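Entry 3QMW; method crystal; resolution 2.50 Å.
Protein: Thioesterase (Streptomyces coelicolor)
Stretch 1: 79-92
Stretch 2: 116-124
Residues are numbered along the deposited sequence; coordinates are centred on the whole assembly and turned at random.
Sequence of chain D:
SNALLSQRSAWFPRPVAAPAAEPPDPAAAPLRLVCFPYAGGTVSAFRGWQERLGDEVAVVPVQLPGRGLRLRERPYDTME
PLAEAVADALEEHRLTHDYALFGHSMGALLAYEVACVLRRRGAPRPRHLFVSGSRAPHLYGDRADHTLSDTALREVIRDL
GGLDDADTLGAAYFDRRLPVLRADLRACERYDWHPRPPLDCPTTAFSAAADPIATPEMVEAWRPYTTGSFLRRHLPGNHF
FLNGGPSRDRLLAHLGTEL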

ATOM      1  N   MET D  79      26.625  18.270  -6.373  1.00 57.82           N
ATOM      2  CA  MET D  79      25.582  17.339  -6.807  1.00 57.95           C
ATOM      3  C   MET D  79      26.000  16.358  -7.912  1.00 58.06           C
ATOM      4  O   MET D  79      25.670  15.174  -7.822  1.00 58.19           O
ATOM      5  N   GLU D  80      26.707  16.827  -8.945  1.00 57.99           N
ATOM      6  CA  GLU D  80      27.022  15.951 -10.094  1.00 57.99           C
ATOM      7  C   GLU D  80      28.133  14.915  -9.862  1.00 57.41           C
ATOM      8  O   GLU D  80      28.008  13.777 -10.320  1.00 57.22           O
ATOM      9  N   PRO D  81      29.234  15.295  -9.186  1.00 56.90           N
ATOM     10  CA  PRO D  81      30.138  14.204  -8.788  1.00 56.56           C
ATOM     11  C   PRO D  81      29.406  13.128  -7.970  1.00 56.13           C
ATOM     12  O   PRO D  81      29.624  11.929  -8.177  1.00 56.10           O
ATOM     13  N   LEU D  82      28.532  13.564  -7.065  1.00 55.56           N
ATOM     14  CA  LEU D  82      27.732  12.640  -6.262  1.00 55.17           C
ATOM     15  C   LEU D  82      26.864  11.762  -7.151  1.00 54.69           C
ATOM     16  O   LEU D  82      26.914  10.528  -7.066  1.00 54.38           O
ATOM     17  N   ALA D  83      26.084  12.406  -8.013  1.00 54.29           N
ATOM     18  CA  ALA D  83      25.259  11.690  -8.985  1.00 54.29           C
ATOM     19  C   ALA D  83      26.089  10.718  -9.834  1.00 54.34           C
ATOM     20  O   ALA D  83      25.657   9.597 -10.095  1.00 54.12           O
ATOM     21  N   GLU D  84      27.285  11.151 -10.242  1.00 54.66           N
ATOM     22  CA  GLU D  84      28.202  10.312 -11.034  1.00 54.71           C
ATOM     23  C   GLU D  84      28.798   9.155 -10.238  1.00 54.14           C
ATOM     24  O   GLU D  84      28.922   8.051 -10.756  1.00 54.02           O
ATOM     25  N   ALA D  85      29.156   9.403  -8.984  1.00 53.87           N
ATOM     26  CA  ALA D  85      29.605   8.328  -8.089  1.00 53.69           C
ATOM     27  C   ALA D  85      28.496   7.287  -7.915  1.00 53.55           C
ATOM     28  O   ALA D  85      28.754   6.077  -7.966  1.00 53.33           O
ATOM     29  N   VAL D  86      27.265   7.778  -7.719  1.00 53.31           N
ATOM     30  CA  VAL D  86      26.081   6.925  -7.529  1.00 53.07           C
ATOM     31  C   VAL D  86      25.815   5.993  -8.722  1.00 53.08           C
ATOM     32  O   VAL D  86      25.523   4.802  -8.551  1.00 52.71           O
ATOM     33  N   ALA D  87      25.910   6.550  -9.926  1.00 53.19           N
ATOM     34  CA  ALA D  87      25.676   5.792 -11.145  1.00 53.24           C
ATOM     35  C   ALA D  87      26.785   4.761 -11.339  1.00 53.55           C
ATOM     36  O   ALA D  87      26.514   3.618 -11.717  1.00 53.73           O
ATOM     37  N   ASP D  88      28.027   5.152 -11.048  1.00 53.83           N
ATOM     38  CA  ASP D  88      29.145   4.212 -11.072  1.00 54.07           C
ATOM     39  C   ASP D  88      28.787   2.991 -10.244  1.00 54.16           C
ATOM     40  O   ASP D  88      28.765   1.879 -10.756  1.00 54.14           O
ATOM     41  N   ALA D  89      28.473   3.225  -8.975  1.00 54.48           N
ATOM     42  CA  ALA D  89      28.055   2.176  -8.041  1.00 54.93           C
ATOM     43  C   ALA D  89      26.915   1.279  -8.559  1.00 55.39           C
ATOM     44  O   ALA D  89      26.950   0.049  -8.409  1.00 55.18           O
ATOM     45  N   LEU D  90      25.908   1.897  -9.164  1.00 55.92           N
ATOM     46  CA  LEU D  90      24.782   1.148  -9.708  1.00 56.39           C
ATOM     47  C   LEU D  90      25.212   0.262 -10.865  1.00 57.20           C
ATOM     48  O   LEU D  90      24.854  -0.918 -10.913  1.00 57.41           O
ATOM     49  N   GLU D  91      25.966   0.835 -11.801  1.00 58.24           N
ATOM     50  CA  GLU D  91      26.489   0.076 -12.941  1.00 59.16           C
ATOM     51  C   GLU D  91      27.422  -1.042 -12.463  1.00 59.71           C
ATOM     52  O   GLU D  91      27.461  -2.113 -13.066  1.00 59.84           O
ATOM     53  N   GLU D  92      28.148  -0.803 -11.368  1.00 60.49           N
ATOM     54  CA  GLU D  92      29.119  -1.777 -10.850  1.00 61.06           C
ATOM     55  C   GLU D  92      28.454  -2.921 -10.080  1.00 61.39           C
ATOM     56  O   GLU D  92      29.120  -3.882  -9.701  1.00 61.32           O
ATOM     57  N   CYS D 116      19.225  11.407 -15.272  1.00 53.51           N
ATOM     58  CA  CYS D 116      19.903  12.051 -16.386  1.00 54.36           C
ATOM     59  C   CYS D 116      21.263  11.414 -16.683  1.00 54.88           C
ATOM     60  O   CYS D 116      21.549  11.041 -17.817  1.00 55.20           O
ATOM     61  N   VAL D 117      22.094  11.277 -15.660  1.00 55.45           N
ATOM     62  CA  VAL D 117      23.450  10.761 -15.842  1.00 55.77           C
ATOM     63  C   VAL D 117      23.478   9.343 -16.428  1.00 56.40           C
ATOM     64  O   VAL D 117      24.369   9.018 -17.200  1.00 56.55           O
ATOM     65  N   LEU D 118      22.510   8.507 -16.077  1.00 57.22           N
ATOM     66  CA  LEU D 118      22.433   7.165 -16.656  1.00 58.06           C
ATOM     67  C   LEU D 118      21.940   7.201 -18.120  1.00 58.92           C
ATOM     68  O   LEU D 118      22.233   6.290 -18.903  1.00 58.86           O
ATOM     69  N   ARG D 119      21.192   8.247 -18.481  1.00 59.83           N
ATOM     70  CA  ARG D 119      20.783   8.467 -19.877  1.00 60.44           C
ATOM     71  C   ARG D 119      21.988   8.819 -20.736  1.00 61.19           C
ATOM     72  O   ARG D 119      22.231   8.168 -21.756  1.00 61.73           O
ATOM     73  N   ARG D 120      22.743   9.835 -20.317  1.00 61.75           N
ATOM     74  CA  ARG D 120      23.953  10.254 -21.036  1.00 62.26           C
ATOM     75  C   ARG D 120      24.911   9.083 -21.289  1.00 62.44           C
ATOM     76  O   ARG D 120      25.519   8.996 -22.354  1.00 62.63           O
ATOM     77  N   ARG D 121      25.029   8.187 -20.313  1.00 62.65           N
ATOM     78  CA  ARG D 121      25.887   7.013 -20.437  1.00 62.89           C
ATOM     79  C   ARG D 121      25.207   5.906 -21.229  1.00 63.04           C
ATOM     80  O   ARG D 121      25.809   4.865 -21.495  1.00 63.05           O
ATOM     81  N   GLY D 122      23.947   6.125 -21.592  1.00 63.28           N
ATOM     82  CA  GLY D 122      23.188   5.162 -22.365  1.00 63.65           C
ATOM     83  C   GLY D 122      22.880   3.898 -21.594  1.00 63.98           C
ATOM     84  O   GLY D 122      22.875   2.811 -22.164  1.00 64.13           O
ATOM     85  N   ALA D 123      22.619   4.041 -20.297  1.00 64.42           N
ATOM     86  CA  ALA D 123      22.254   2.907 -19.448  1.00 64.67           C
ATOM     87  C   ALA D 123      20.772   2.578 -19.620  1.00 64.83           C
ATOM     88  O   ALA D 123      19.981   3.484 -19.886  1.00 64.80           O
ATOM     89  N   PRO D 124      20.386   1.288 -19.460  1.00 65.09           N
ATOM     90  CA  PRO D 124      18.978   0.897 -19.623  1.00 65.20           C
ATOM     91  C   PRO D 124      18.067   1.742 -18.734  1.00 65.41           C
ATOM     92  O   PRO D 124      18.255   1.762 -17.522  1.00 65.68           O
TER

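The side chain of Arg 121 is held by three residues of the first stretch. It is extended, with chi1 m and chi2 and chi3 both t. Its NH1 donates to Asp 88 OD1 at 2.7 Å and to Glu 91 OE1 at 3.3 Å, both as salt bridges. These carboxylate oxygens lie at the edge of the guanidinium, near its plane. Its NH2 also makes a weak hydrogen bond to the backbone, Glu 84 O, at 3.2 Å. Ala 87 CB covers one face of the group. The CA-to-CB bond of Asp 88 points away, but its m rotamer brings the carboxylate back to the arginine.

Beneath this polar layer the packing is apolar. Ala 87 points toward the second stretch, and its CB meets Leu 118 CD2 at 3.7 Å and Val 117 CG1 at 4.1 Å. Val 117 is t; its CG2 lies 4.3 Å from Ala 83 CB. Leu 118 and Leu 90 share the m, t rotamer, and their CD1 atoms are 4.4 Å apart.

Arg 120 makes looser salt bridges: NH1 to Glu 84 OE2 at 3.5 Å, and a long one, NH2 to Glu 80 OE2, at 3.8 Å.

One water bridges the stretches, donating to Glu 91 OE2 and Arg 121 O.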

ATOM      1  CB  MET D  79      24.325  18.107  -7.234  1.00 58.08           C
ATOM      2  CG  MET D  79      23.101  17.226  -7.537  1.00 58.06           C
ATOM      3  SD  MET D  79      22.524  16.171  -6.178  1.00 58.20           S
ATOM      4  CE  MET D  79      22.052  17.409  -4.969  1.00 57.58           C
ATOM      5  CB  GLU D  80      27.310  16.743 -11.377  1.00 58.34           C
ATOM      6  CG  GLU D  80      26.874  15.961 -12.638  1.00 59.80           C
ATOM      7  CD  GLU D  80      27.649  16.334 -13.898  1.00 62.09           C
ATOM      8  OE1 GLU D  80      28.899  16.213 -13.897  1.00 62.65           O
ATOM      9  OE2 GLU D  80      26.996  16.732 -14.897  1.00 63.05           O
ATOM     10  CB  PRO D  81      31.217  14.908  -7.939  1.00 56.48           C
ATOM     11  CG  PRO D  81      30.771  16.340  -7.784  1.00 56.54           C
ATOM     12  CD  PRO D  81      29.816  16.620  -8.911  1.00 56.85           C
ATOM     13  CB  LEU D  82      26.858  13.413  -5.270  1.00 55.16           C
ATOM     14  CG  LEU D  82      26.061  12.600  -4.252  1.00 54.51           C
ATOM     15  CD1 LEU D  82      26.938  11.581  -3.555  1.00 53.14           C
ATOM     16  CD2 LEU D  82      25.412  13.541  -3.253  1.00 54.03           C
ATOM     17  CB  ALA D  83      24.514  12.671  -9.870  1.00 54.18           C
ATOM     18  CB  GLU D  84      29.309  11.160 -11.692  1.00 55.07           C
ATOM     19  CG  GLU D  84      28.818  11.864 -12.955  1.00 55.89           C
ATOM     20  CD  GLU D  84      29.849  12.742 -13.634  1.00 57.89           C
ATOM     21  OE1 GLU D  84      30.762  13.282 -12.962  1.00 57.93           O
ATOM     22  OE2 GLU D  84      29.713  12.910 -14.867  1.00 59.83           O
ATOM     23  CB  ALA D  85      30.024   8.897  -6.734  1.00 53.50           C
ATOM     24  CB  VAL D  86      24.807   7.783  -7.257  1.00 53.10           C
ATOM     25  CG1 VAL D  86      23.529   6.979  -7.521  1.00 52.56           C
ATOM     26  CG2 VAL D  86      24.821   8.342  -5.838  1.00 52.39           C
ATOM     27  CB  ALA D  87      25.576   6.727 -12.344  1.00 53.27           C
ATOM     28  CB  ASP D  88      30.435   4.853 -10.536  1.00 54.17           C
ATOM     29  CG  ASP D  88      31.011   5.909 -11.478  1.00 54.52           C
ATOM     30  OD1 ASP D  88      30.773   5.828 -12.708  1.00 55.07           O
ATOM     31  OD2 ASP D  88      31.715   6.821 -10.988  1.00 54.55           O
ATOM     32  CB  ALA D  89      27.647   2.814  -6.726  1.00 55.00           C
ATOM     33  CB  LEU D  90      23.669   2.092 -10.158  1.00 56.19           C
ATOM     34  CG  LEU D  90      22.908   2.756  -9.015  1.00 55.39           C
ATOM     35  CD1 LEU D  90      22.163   3.989  -9.502  1.00 54.37           C
ATOM     36  CD2 LEU D  90      21.964   1.748  -8.384  1.00 54.18           C
ATOM     37  CB  GLU D  91      27.217   0.997 -13.947  1.00 59.47           C
ATOM     38  CG  GLU D  91      26.289   1.890 -14.802  1.00 60.30           C
ATOM     39  CD  GLU D  91      27.017   2.641 -15.939  1.00 62.31           C
ATOM     40  OE1 GLU D  91      28.220   2.964 -15.785  1.00 62.88           O
ATOM     41  OE2 GLU D  91      26.379   2.918 -16.989  1.00 63.46           O
ATOM     42  CB  GLU D  92      30.169  -1.083  -9.971  1.00 61.17           C
ATOM     43  CG  GLU D  92      31.486  -1.880  -9.789  1.00 61.97           C
ATOM     44  CD  GLU D  92      32.577  -1.559 -10.825  1.00 62.60           C
ATOM     45  OE1 GLU D  92      32.376  -0.678 -11.686  1.00 63.46           O
ATOM     46  OE2 GLU D  92      33.655  -2.187 -10.758  1.00 61.87           O
ATOM     47  CB  CYS D 116      20.078  13.539 -16.085  1.00 54.35           C
ATOM     48  SG  CYS D 116      18.494  14.414 -15.854  1.00 55.80           S
ATOM     49  CB  VAL D 117      24.251  10.834 -14.520  1.00 55.65           C
ATOM     50  CG1 VAL D 117      25.573  10.074 -14.631  1.00 55.38           C
ATOM     51  CG2 VAL D 117      24.483  12.298 -14.133  1.00 55.07           C
ATOM     52  CB  LEU D 118      21.543   6.258 -15.801  1.00 58.04           C
ATOM     53  CG  LEU D 118      22.119   5.892 -14.424  1.00 58.21           C
ATOM     54  CD1 LEU D 118      21.011   5.410 -13.496  1.00 58.33           C
ATOM     55  CD2 LEU D 118      23.217   4.843 -14.533  1.00 57.32           C
ATOM     56  CB  ARG D 119      19.727   9.580 -19.999  1.00 60.43           C
ATOM     57  CG  ARG D 119      19.323   9.918 -21.444  1.00 59.69           C
ATOM     58  CD  ARG D 119      18.068  10.774 -21.501  1.00 58.88           C
ATOM     59  NE  ARG D 119      18.281  12.124 -20.977  1.00 57.94           N
ATOM     60  CZ  ARG D 119      17.394  13.123 -21.053  1.00 57.78           C
ATOM     61  NH1 ARG D 119      16.211  12.952 -21.642  1.00 57.28           N
ATOM     62  NH2 ARG D 119      17.693  14.314 -20.542  1.00 58.05           N
ATOM     63  CB  ARG D 120      24.695  11.371 -20.287  1.00 62.42           C
ATOM     64  CG  ARG D 120      23.860  12.629 -20.005  1.00 63.12           C
ATOM     65  CD  ARG D 120      24.731  13.895 -19.894  1.00 64.11           C
ATOM     66  NE  ARG D 120      25.976  13.672 -19.148  1.00 64.92           N
ATOM     67  CZ  ARG D 120      26.144  13.867 -17.837  1.00 65.38           C
ATOM     68  NH1 ARG D 120      27.329  13.625 -17.282  1.00 65.35           N
ATOM     69  NH2 ARG D 120      25.144  14.300 -17.074  1.00 65.63           N
ATOM     70  CB  ARG D 121      26.270   6.489 -19.054  1.00 63.01           C
ATOM     71  CG  ARG D 121      27.095   7.454 -18.208  1.00 63.45           C
ATOM     72  CD  ARG D 121      27.577   6.749 -16.956  1.00 64.71           C
ATOM     73  NE  ARG D 121      28.149   7.650 -15.950  1.00 65.75           N
ATOM     74  CZ  ARG D 121      28.731   7.243 -14.817  1.00 65.48           C
ATOM     75  NH1 ARG D 121      28.835   5.946 -14.534  1.00 65.16           N
ATOM     76  NH2 ARG D 121      29.216   8.137 -13.962  1.00 65.95           N
ATOM     77  CB  ALA D 123      22.548   3.229 -17.999  1.00 64.82           C
ATOM     78  CB  PRO D 124      18.955  -0.574 -19.187  1.00 65.21           C
ATOM     79  CG  PRO D 124      20.365  -1.040 -19.262  1.00 65.19           C
ATOM     80  CD  PRO D 124      21.225   0.156 -19.016  1.00 65.12           C
TER
HETATM   81  O   HOH W   1      27.666   3.531 -19.462  1.00 43.34           O